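Local atomic coordinates of polyketide synthase (Synechococcus sp., PDB entry 4GOX), a protein that probably transfers a sulfo group from PAPS to an intermediate of olefin biosynthesis, as the sulfotransferase domain of a polyketide-type olefin synthase. Residues W15-F28 and H137-Y151. Sequence-based numbering, arbitrary orientation.
Sequences WQKPDHKNPNPIAF and HILDHSEILFDQAKY
Trp15 slots between two histidines one turn apart on helix 136-145, where the arm leading into strand 26-30 packs on the helix that precedes strand 149-155, in the parallel sheet of this P-loop-type sulfotransferase fold. Its six-membered ring lies face to face on the His141 ring, centroids 3.6 Å apart and planes 7° off parallel, while on the opposite face the His137 ring makes an offset stack with the five-membered ring. Both histidines carry CG anti to the backbone N (chi1 -175° and -159°), which sends the imidazoles toward Trp15; differing second torsions turn them nearly parallel to the indole. Trp15 NE1 donates to His137 O at 2.8 Å, from above that carbonyl's plane. A leucine in place of Trp15 would probably leave the two imidazoles without their aromatic filling and His137 O without this donor. Ile144 CD1 sits at the indole edge, and Leu59 O holds His141 ND1. Strands 26-28 and 149-151 join through Lys150 N to Ile26 O and Phe28 N to Lys150 O. Ile26 CG2 stands over the Phe146 ring, 3.8 Å from its centroid, whereas Phe146 CE2 meets Phe28 at its edge. Next to the Phe28 ring, Ser142 OG donates to Tyr151 OH at 2.6 Å, and that hydroxyl in turn donates to Glu143 OE2 on its anti lone pair.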
ATOM      1  N   TRP A  15       1.993  19.239  -9.662  1.00 52.43           N
ATOM      2  CA  TRP A  15       1.845  18.063 -10.499  1.00 50.11           C
ATOM      3  C   TRP A  15       1.406  18.478 -11.904  1.00 58.06           C
ATOM      4  O   TRP A  15       0.534  19.337 -12.053  1.00 58.67           O
ATOM      5  CB  TRP A  15       0.796  17.093  -9.915  1.00 45.91           C
ATOM      6  CG  TRP A  15       1.176  16.432  -8.610  1.00 43.60           C
ATOM      7  CD1 TRP A  15       0.498  16.502  -7.431  1.00 44.73           C
ATOM      8  CD2 TRP A  15       2.329  15.612  -8.366  1.00 42.41           C
ATOM      9  NE1 TRP A  15       1.178  15.813  -6.454  1.00 42.60           N
ATOM     10  CE2 TRP A  15       2.304  15.253  -7.003  1.00 44.19           C
ATOM     11  CE3 TRP A  15       3.405  15.175  -9.164  1.00 44.51           C
ATOM     12  CZ2 TRP A  15       3.280  14.432  -6.428  1.00 42.61           C
ATOM     13  CZ3 TRP A  15       4.369  14.361  -8.593  1.00 44.99           C
ATOM     14  CH2 TRP A  15       4.301  13.997  -7.241  1.00 43.64           C
ATOM     15  N   GLN A  16       1.992  17.857 -12.932  1.00 57.08           N
ATOM     16  CA  GLN A  16       1.583  18.080 -14.315  1.00 59.43           C
ATOM     17  C   GLN A  16       0.185  17.458 -14.469  1.00 67.58           C
ATOM     18  O   GLN A  16      -0.021  16.275 -14.148  1.00 65.12           O
ATOM     19  CB  GLN A  16       2.566  17.408 -15.286  1.00 61.24           C
ATOM     20  CG  GLN A  16       2.332  17.712 -16.763  1.00 76.12           C
ATOM     21  CD  GLN A  16       2.588  19.157 -17.096  1.00 98.35           C
ATOM     22  OE1 GLN A  16       3.738  19.594 -17.253  1.00 94.77           O
ATOM     23  NE2 GLN A  16       1.515  19.931 -17.205  1.00 91.92           N
ATOM     24  N   LYS A  17      -0.781  18.281 -14.890  1.00 68.02           N
ATOM     25  CA  LYS A  17      -2.148  17.835 -15.126  1.00 68.16           C
ATOM     26  C   LYS A  17      -2.167  17.151 -16.492  1.00 74.44           C
ATOM     27  O   LYS A  17      -1.765  17.777 -17.469  1.00 76.88           O
ATOM     28  CB  LYS A  17      -3.127  19.018 -15.063  1.00 71.83           C
ATOM     29  CG  LYS A  17      -3.502  19.367 -13.636  1.00 80.47           C
ATOM     30  CD  LYS A  17      -4.438  20.561 -13.558  1.00 96.49           C
ATOM     31  CE  LYS A  17      -4.075  21.514 -12.433  1.00105.86           C
ATOM     32  NZ  LYS A  17      -4.139  20.876 -11.088  1.00104.35           N
ATOM     33  N   PRO A  18      -2.514  15.845 -16.589  1.00 70.54           N
ATOM     34  CA  PRO A  18      -2.503  15.186 -17.910  1.00 72.21           C
ATOM     35  C   PRO A  18      -3.552  15.781 -18.842  1.00 80.44           C
ATOM     36  O   PRO A  18      -4.574  16.276 -18.354  1.00 79.65           O
ATOM     37  CB  PRO A  18      -2.811  13.723 -17.577  1.00 71.44           C
ATOM     38  CG  PRO A  18      -3.583  13.780 -16.314  1.00 72.90           C
ATOM     39  CD  PRO A  18      -3.006  14.929 -15.539  1.00 68.58           C
ATOM     40  N   ASP A  19      -3.297  15.746 -20.170  1.00 81.99           N
ATOM     41  CA  ASP A  19      -4.212  16.264 -21.197  1.00 86.25           C
ATOM     42  C   ASP A  19      -5.620  15.720 -20.967  1.00 90.55           C
ATOM     43  O   ASP A  19      -6.589  16.487 -20.962  1.00 91.91           O
ATOM     44  CB  ASP A  19      -3.695  15.931 -22.610  1.00 91.24           C
ATOM     45  CG  ASP A  19      -2.617  16.875 -23.143  1.00107.63           C
ATOM     46  OD1 ASP A  19      -2.093  17.698 -22.352  1.00107.45           O
ATOM     47  OD2 ASP A  19      -2.302  16.793 -24.354  1.00118.26           O
ATOM     48  N   HIS A  20      -5.704  14.409 -20.678  1.00 85.25           N
ATOM     49  CA  HIS A  20      -6.926  13.700 -20.319  1.00 84.66           C
ATOM     50  C   HIS A  20      -6.659  12.746 -19.148  1.00 81.02           C
ATOM     51  O   HIS A  20      -5.702  11.962 -19.187  1.00 78.82           O
ATOM     52  CB  HIS A  20      -7.559  12.965 -21.521  1.00 89.15           C
ATOM     53  CG  HIS A  20      -6.590  12.381 -22.512  1.00 94.44           C
ATOM     54  ND1 HIS A  20      -6.538  12.838 -23.829  1.00100.02           N
ATOM     55  CD2 HIS A  20      -5.695  11.372 -22.366  1.00 94.98           C
ATOM     56  CE1 HIS A  20      -5.611  12.104 -24.430  1.00 99.81           C
ATOM     57  NE2 HIS A  20      -5.075  11.209 -23.591  1.00 97.23           N
ATOM     58  N   LYS A  21      -7.503  12.827 -18.098  1.00 73.23           N
ATOM     59  CA  LYS A  21      -7.391  11.960 -16.920  1.00 68.92           C
ATOM     60  C   LYS A  21      -7.646  10.510 -17.299  1.00 71.79           C
ATOM     61  O   LYS A  21      -8.382  10.243 -18.264  1.00 73.01           O
ATOM     62  CB  LYS A  21      -8.380  12.379 -15.826  1.00 69.24           C
ATOM     63  CG  LYS A  21      -7.887  13.535 -14.981  1.00 66.95           C
ATOM     64  CD  LYS A  21      -8.963  14.043 -14.048  1.00 69.45           C
ATOM     65  CE  LYS A  21      -9.032  13.257 -12.772  1.00 68.52           C
ATOM     66  NZ  LYS A  21      -9.886  13.922 -11.758  1.00 78.57           N
ATOM     67  N   ASN A  22      -7.025   9.576 -16.545  1.00 64.66           N
ATOM     68  CA  ASN A  22      -7.185   8.152 -16.778  1.00 63.47           C
ATOM     69  C   ASN A  22      -8.580   7.715 -16.275  1.00 67.11           C
ATOM     70  O   ASN A  22      -8.886   7.881 -15.092  1.00 65.31           O
ATOM     71  CB  ASN A  22      -6.046   7.367 -16.136  1.00 58.60           C
ATOM     72  CG  ASN A  22      -5.989   5.902 -16.483  1.00 64.52           C
ATOM     73  OD1 ASN A  22      -6.972   5.268 -16.866  1.00 64.72           O
ATOM     74  ND2 ASN A  22      -4.825   5.315 -16.319  1.00 52.45           N
ATOM     75  N   PRO A  23      -9.467   7.231 -17.177  1.00 65.16           N
ATOM     76  CA  PRO A  23     -10.811   6.832 -16.729  1.00 64.79           C
ATOM     77  C   PRO A  23     -10.881   5.397 -16.188  1.00 65.69           C
ATOM     78  O   PRO A  23     -11.889   5.023 -15.582  1.00 64.79           O
ATOM     79  CB  PRO A  23     -11.649   6.992 -17.997  1.00 69.98           C
ATOM     80  CG  PRO A  23     -10.685   6.687 -19.121  1.00 75.41           C
ATOM     81  CD  PRO A  23      -9.287   6.988 -18.629  1.00 68.89           C
ATOM     82  N   ASN A  24      -9.817   4.598 -16.436  1.00 60.66           N
ATOM     83  CA  ASN A  24      -9.709   3.190 -16.060  1.00 59.59           C
ATOM     84  C   ASN A  24      -9.567   2.978 -14.560  1.00 61.86           C
ATOM     85  O   ASN A  24      -8.791   3.684 -13.914  1.00 59.11           O
ATOM     86  CB  ASN A  24      -8.564   2.512 -16.806  1.00 58.86           C
ATOM     87  CG  ASN A  24      -8.795   2.434 -18.300  1.00 82.91           C
ATOM     88  OD1 ASN A  24      -9.731   1.780 -18.771  1.00 80.99           O
ATOM     89  ND2 ASN A  24      -7.957   3.112 -19.076  1.00 67.99           N
ATOM     90  N   PRO A  25     -10.297   1.991 -13.991  1.00 59.68           N
ATOM     91  CA  PRO A  25     -10.181   1.739 -12.544  1.00 56.37           C
ATOM     92  C   PRO A  25      -8.784   1.310 -12.091  1.00 54.65           C
ATOM     93  O   PRO A  25      -8.020   0.707 -12.839  1.00 54.16           O
ATOM     94  CB  PRO A  25     -11.247   0.672 -12.275  1.00 59.44           C
ATOM     95  CG  PRO A  25     -11.459  -0.001 -13.596  1.00 67.07           C
ATOM     96  CD  PRO A  25     -11.258   1.062 -14.629  1.00 63.63           C
ATOM     97  N   ILE A  26      -8.444   1.711 -10.871  1.00 47.60           N
ATOM     98  CA  ILE A  26      -7.179   1.423 -10.192  1.00 44.45           C
ATOM     99  C   ILE A  26      -7.502   1.492  -8.725  1.00 44.33           C
ATOM    100  O   ILE A  26      -8.397   2.244  -8.319  1.00 41.49           O
ATOM    101  CB  ILE A  26      -6.015   2.412 -10.576  1.00 47.01           C
ATOM    102  CG1 ILE A  26      -4.656   1.906 -10.014  1.00 45.20           C
ATOM    103  CG2 ILE A  26      -6.309   3.893 -10.155  1.00 47.41           C
ATOM    104  CD1 ILE A  26      -3.476   2.592 -10.433  1.00 47.68           C
ATOM    105  N   ALA A  27      -6.770   0.735  -7.922  1.00 41.36           N
ATOM    106  CA  ALA A  27      -6.970   0.800  -6.495  1.00 40.42           C
ATOM    107  C   ALA A  27      -5.631   0.908  -5.795  1.00 41.79           C
ATOM    108  O   ALA A  27      -4.610   0.479  -6.334  1.00 40.98           O
ATOM    109  CB  ALA A  27      -7.763  -0.409  -5.993  1.00 41.17           C
ATOM    110  N   PHE A  28      -5.643   1.510  -4.602  1.00 35.19           N
ATOM    111  CA  PHE A  28      -4.453   1.643  -3.787  1.00 33.72           C
ATOM    112  C   PHE A  28      -4.712   1.062  -2.412  1.00 37.70           C
ATOM    113  O   PHE A  28      -5.810   1.237  -1.876  1.00 37.57           O
ATOM    114  CB  PHE A  28      -4.090   3.136  -3.596  1.00 33.90           C
ATOM    115  CG  PHE A  28      -3.675   3.848  -4.855  1.00 34.39           C
ATOM    116  CD1 PHE A  28      -2.333   3.959  -5.195  1.00 34.59           C
ATOM    117  CD2 PHE A  28      -4.623   4.441  -5.683  1.00 34.99           C
ATOM    118  CE1 PHE A  28      -1.946   4.606  -6.368  1.00 35.78           C
ATOM    119  CE2 PHE A  28      -4.240   5.080  -6.853  1.00 38.98           C
ATOM    120  CZ  PHE A  28      -2.900   5.159  -7.194  1.00 36.54           C
ATOM    121  N   HIS A 137       0.718  15.638  -0.509  1.00 40.16           N
ATOM    122  CA  HIS A 137       1.045  16.015  -1.876  1.00 40.82           C
ATOM    123  C   HIS A 137       1.192  14.778  -2.779  1.00 44.49           C
ATOM    124  O   HIS A 137       0.676  14.791  -3.892  1.00 44.27           O
ATOM    125  CB  HIS A 137       2.269  16.954  -1.907  1.00 43.51           C
ATOM    126  CG  HIS A 137       2.587  17.463  -3.271  1.00 47.91           C
ATOM    127  ND1 HIS A 137       1.762  18.367  -3.910  1.00 50.92           N
ATOM    128  CD2 HIS A 137       3.620  17.148  -4.094  1.00 49.71           C
ATOM    129  CE1 HIS A 137       2.309  18.560  -5.104  1.00 50.91           C
ATOM    130  NE2 HIS A 137       3.442  17.870  -5.245  1.00 50.36           N
ATOM    131  N   ILE A 138       1.778  13.667  -2.262  1.00 40.32           N
ATOM    132  CA  ILE A 138       1.892  12.405  -3.009  1.00 38.26           C
ATOM    133  C   ILE A 138       0.468  11.893  -3.299  1.00 40.96           C
ATOM    134  O   ILE A 138       0.146  11.612  -4.446  1.00 39.50           O
ATOM    135  CB  ILE A 138       2.724  11.328  -2.244  1.00 39.81           C
ATOM    136  CG1 ILE A 138       4.208  11.772  -2.075  1.00 42.01           C
ATOM    137  CG2 ILE A 138       2.622   9.979  -2.958  1.00 37.60           C
ATOM    138  CD1 ILE A 138       5.044  10.810  -1.023  1.00 43.21           C
ATOM    139  N   LEU A 139      -0.383  11.821  -2.256  1.00 37.01           N
ATOM    140  CA  LEU A 139      -1.771  11.367  -2.358  1.00 36.42           C
ATOM    141  C   LEU A 139      -2.553  12.220  -3.358  1.00 42.45           C
ATOM    142  O   LEU A 139      -3.341  11.659  -4.120  1.00 42.39           O
ATOM    143  CB  LEU A 139      -2.456  11.445  -0.975  1.00 36.45           C
ATOM    144  CG  LEU A 139      -1.927  10.516   0.147  1.00 39.02           C
ATOM    145  CD1 LEU A 139      -2.828  10.609   1.385  1.00 37.92           C
ATOM    146  CD2 LEU A 139      -1.839   9.048  -0.319  1.00 37.74           C
ATOM    147  N   ASP A 140      -2.336  13.587  -3.361  1.00 38.92           N
ATOM    148  CA  ASP A 140      -2.973  14.512  -4.307  1.00 38.53           C
ATOM    149  C   ASP A 140      -2.683  14.110  -5.763  1.00 43.87           C
ATOM    150  O   ASP A 140      -3.500  14.392  -6.645  1.00 47.86           O
ATOM    151  CB  ASP A 140      -2.486  15.966  -4.078  1.00 40.59           C
ATOM    152  CG  ASP A 140      -3.004  16.605  -2.794  1.00 51.06           C
ATOM    153  OD1 ASP A 140      -3.979  16.081  -2.215  1.00 50.44           O
ATOM    154  OD2 ASP A 140      -2.430  17.620  -2.369  1.00 62.88           O
ATOM    155  N   HIS A 141      -1.525  13.477  -6.028  1.00 36.94           N
ATOM    156  CA  HIS A 141      -1.167  13.063  -7.405  1.00 37.40           C
ATOM    157  C   HIS A 141      -2.182  12.081  -8.003  1.00 43.29           C
ATOM    158  O   HIS A 141      -2.436  12.121  -9.209  1.00 44.53           O
ATOM    159  CB  HIS A 141       0.221  12.433  -7.435  1.00 36.39           C
ATOM    160  CG  HIS A 141       0.889  12.432  -8.776  1.00 40.33           C
ATOM    161  ND1 HIS A 141       1.997  11.652  -9.012  1.00 41.25           N
ATOM    162  CD2 HIS A 141       0.591  13.123  -9.903  1.00 43.25           C
ATOM    163  CE1 HIS A 141       2.355  11.902 -10.260  1.00 42.36           C
ATOM    164  NE2 HIS A 141       1.544  12.797 -10.827  1.00 43.87           N
ATOM    165  N   SER A 142      -2.786  11.230  -7.158  1.00 39.34           N
ATOM    166  CA  SER A 142      -3.749  10.223  -7.617  1.00 39.02           C
ATOM    167  C   SER A 142      -5.020  10.859  -8.172  1.00 44.37           C
ATOM    168  O   SER A 142      -5.449  10.506  -9.267  1.00 45.14           O
ATOM    169  CB  SER A 142      -4.072   9.232  -6.508  1.00 40.01           C
ATOM    170  OG  SER A 142      -5.054   8.318  -6.967  1.00 46.83           O
ATOM    171  N   GLU A 143      -5.598  11.813  -7.440  1.00 40.92           N
ATOM    172  CA  GLU A 143      -6.794  12.508  -7.893  1.00 43.28           C
ATOM    173  C   GLU A 143      -6.527  13.347  -9.142  1.00 50.97           C
ATOM    174  O   GLU A 143      -7.451  13.550  -9.935  1.00 52.60           O
ATOM    175  CB  GLU A 143      -7.443  13.312  -6.756  1.00 44.67           C
ATOM    176  CG  GLU A 143      -8.094  12.385  -5.728  1.00 49.32           C
ATOM    177  CD  GLU A 143      -9.227  11.537  -6.285  1.00 62.21           C
ATOM    178  OE1 GLU A 143     -10.233  12.123  -6.744  1.00 52.73           O
ATOM    179  OE2 GLU A 143      -9.100  10.291  -6.288  1.00 52.37           O
ATOM    180  N   ILE A 144      -5.258  13.774  -9.353  1.00 47.00           N
ATOM    181  CA  ILE A 144      -4.849  14.480 -10.565  1.00 49.46           C
ATOM    182  C   ILE A 144      -4.790  13.511 -11.764  1.00 53.94           C
ATOM    183  O   ILE A 144      -5.278  13.839 -12.842  1.00 57.14           O
ATOM    184  CB  ILE A 144      -3.527  15.289 -10.327  1.00 52.80           C
ATOM    185  CG1 ILE A 144      -3.865  16.660  -9.679  1.00 55.07           C
ATOM    186  CG2 ILE A 144      -2.717  15.501 -11.624  1.00 54.82           C
ATOM    187  CD1 ILE A 144      -2.789  17.288  -8.834  1.00 63.87           C
ATOM    188  N   LEU A 145      -4.218  12.314 -11.572  1.00 47.96           N
ATOM    189  CA  LEU A 145      -4.033  11.326 -12.653  1.00 48.80           C
ATOM    190  C   LEU A 145      -5.243  10.475 -13.038  1.00 53.39           C
ATOM    191  O   LEU A 145      -5.350  10.086 -14.201  1.00 55.63           O
ATOM    192  CB  LEU A 145      -2.868  10.366 -12.331  1.00 46.85           C
ATOM    193  CG  LEU A 145      -1.465  10.955 -12.139  1.00 50.86           C
ATOM    194  CD1 LEU A 145      -0.518   9.885 -11.607  1.00 49.21           C
ATOM    195  CD2 LEU A 145      -0.925  11.584 -13.436  1.00 52.55           C
ATOM    196  N   PHE A 146      -6.111  10.143 -12.072  1.00 48.27           N
ATOM    197  CA  PHE A 146      -7.219   9.200 -12.264  1.00 48.18           C
ATOM    198  C   PHE A 146      -8.609   9.736 -11.990  1.00 54.65           C
ATOM    199  O   PHE A 146      -8.803  10.520 -11.059  1.00 53.28           O
ATOM    200  CB  PHE A 146      -6.997   7.970 -11.371  1.00 46.52           C
ATOM    201  CG  PHE A 146      -5.621   7.360 -11.478  1.00 45.26           C
ATOM    202  CD1 PHE A 146      -5.269   6.584 -12.580  1.00 48.45           C
ATOM    203  CD2 PHE A 146      -4.691   7.519 -10.454  1.00 42.35           C
ATOM    204  CE1 PHE A 146      -3.998   6.018 -12.676  1.00 46.95           C
ATOM    205  CE2 PHE A 146      -3.431   6.938 -10.546  1.00 43.01           C
ATOM    206  CZ  PHE A 146      -3.090   6.200 -11.660  1.00 42.82           C
ATOM    207  N   ASP A 147      -9.590   9.227 -12.747  1.00 53.99           N
ATOM    208  CA  ASP A 147     -11.004   9.571 -12.593  1.00 56.37           C
ATOM    209  C   ASP A 147     -11.649   8.696 -11.544  1.00 59.14           C
ATOM    210  O   ASP A 147     -12.472   9.176 -10.766  1.00 59.96           O
ATOM    211  CB  ASP A 147     -11.761   9.306 -13.912  1.00 62.11           C
ATOM    212  CG  ASP A 147     -11.768  10.415 -14.949  1.00 75.33           C
ATOM    213  OD1 ASP A 147     -12.164  10.138 -16.103  1.00 79.27           O
ATOM    214  OD2 ASP A 147     -11.450  11.581 -14.587  1.00 79.22           O
ATOM    215  N   GLN A 148     -11.303   7.398 -11.554  1.00 54.77           N
ATOM    216  CA  GLN A 148     -11.927   6.354 -10.744  1.00 54.61           C
ATOM    217  C   GLN A 148     -10.999   5.596  -9.790  1.00 55.96           C
ATOM    218  O   GLN A 148     -11.221   4.402  -9.579  1.00 56.52           O
ATOM    219  CB  GLN A 148     -12.643   5.357 -11.682  1.00 58.65           C
ATOM    220  CG  GLN A 148     -13.977   5.853 -12.224  1.00 90.25           C
ATOM    221  CD  GLN A 148     -15.122   5.495 -11.311  1.00119.70           C
ATOM    222  OE1 GLN A 148     -15.769   4.452 -11.474  1.00119.33           O
ATOM    223  NE2 GLN A 148     -15.405   6.353 -10.335  1.00111.39           N
ATOM    224  N   ALA A 149      -9.999   6.271  -9.167  1.00 49.45           N
ATOM    225  CA  ALA A 149      -9.134   5.594  -8.185  1.00 45.03           C
ATOM    226  C   ALA A 149      -9.929   5.227  -6.932  1.00 46.75           C
ATOM    227  O   ALA A 149     -10.741   6.019  -6.457  1.00 48.06           O
ATOM    228  CB  ALA A 149      -7.956   6.476  -7.803  1.00 43.69           C
ATOM    229  N   LYS A 150      -9.702   4.026  -6.413  1.00 42.31           N
ATOM    230  CA  LYS A 150     -10.311   3.563  -5.156  1.00 42.09           C
ATOM    231  C   LYS A 150      -9.217   3.438  -4.122  1.00 42.38           C
ATOM    232  O   LYS A 150      -8.118   2.989  -4.441  1.00 42.15           O
ATOM    233  CB  LYS A 150     -11.047   2.229  -5.313  1.00 43.70           C
ATOM    234  CG  LYS A 150     -12.391   2.368  -6.009  1.00 49.88           C
ATOM    235  CD  LYS A 150     -13.135   1.032  -5.962  1.00 56.50           C
ATOM    236  CE  LYS A 150     -14.468   1.080  -6.668  1.00 70.55           C
ATOM    237  NZ  LYS A 150     -14.308   0.874  -8.128  1.00 82.36           N
ATOM    238  N   TYR A 151      -9.511   3.830  -2.892  1.00 36.77           N
ATOM    239  CA  TYR A 151      -8.519   3.785  -1.827  1.00 34.37           C
ATOM    240  C   TYR A 151      -8.923   2.871  -0.679  1.00 39.28           C
ATOM    241  O   TYR A 151      -9.943   3.107  -0.029  1.00 39.38           O
ATOM    242  CB  TYR A 151      -8.237   5.209  -1.294  1.00 33.87           C
ATOM    243  CG  TYR A 151      -7.926   6.194  -2.395  1.00 35.15           C
ATOM    244  CD1 TYR A 151      -6.682   6.196  -3.025  1.00 34.64           C
ATOM    245  CD2 TYR A 151      -8.898   7.068  -2.866  1.00 38.19           C
ATOM    246  CE1 TYR A 151      -6.404   7.075  -4.065  1.00 33.52           C
ATOM    247  CE2 TYR A 151      -8.625   7.960  -3.899  1.00 40.37           C
ATOM    248  CZ  TYR A 151      -7.385   7.947  -4.507  1.00 41.68           C
ATOM    249  OH  TYR A 151      -7.128   8.842  -5.505  1.00 41.86           O
TER
HETATM  250  O   HOH W   1       1.455  14.248 -13.049  1.00 50.76           O
HETATM  251  O   HOH W   2      -9.380   6.194 -12.974  1.00 62.45           O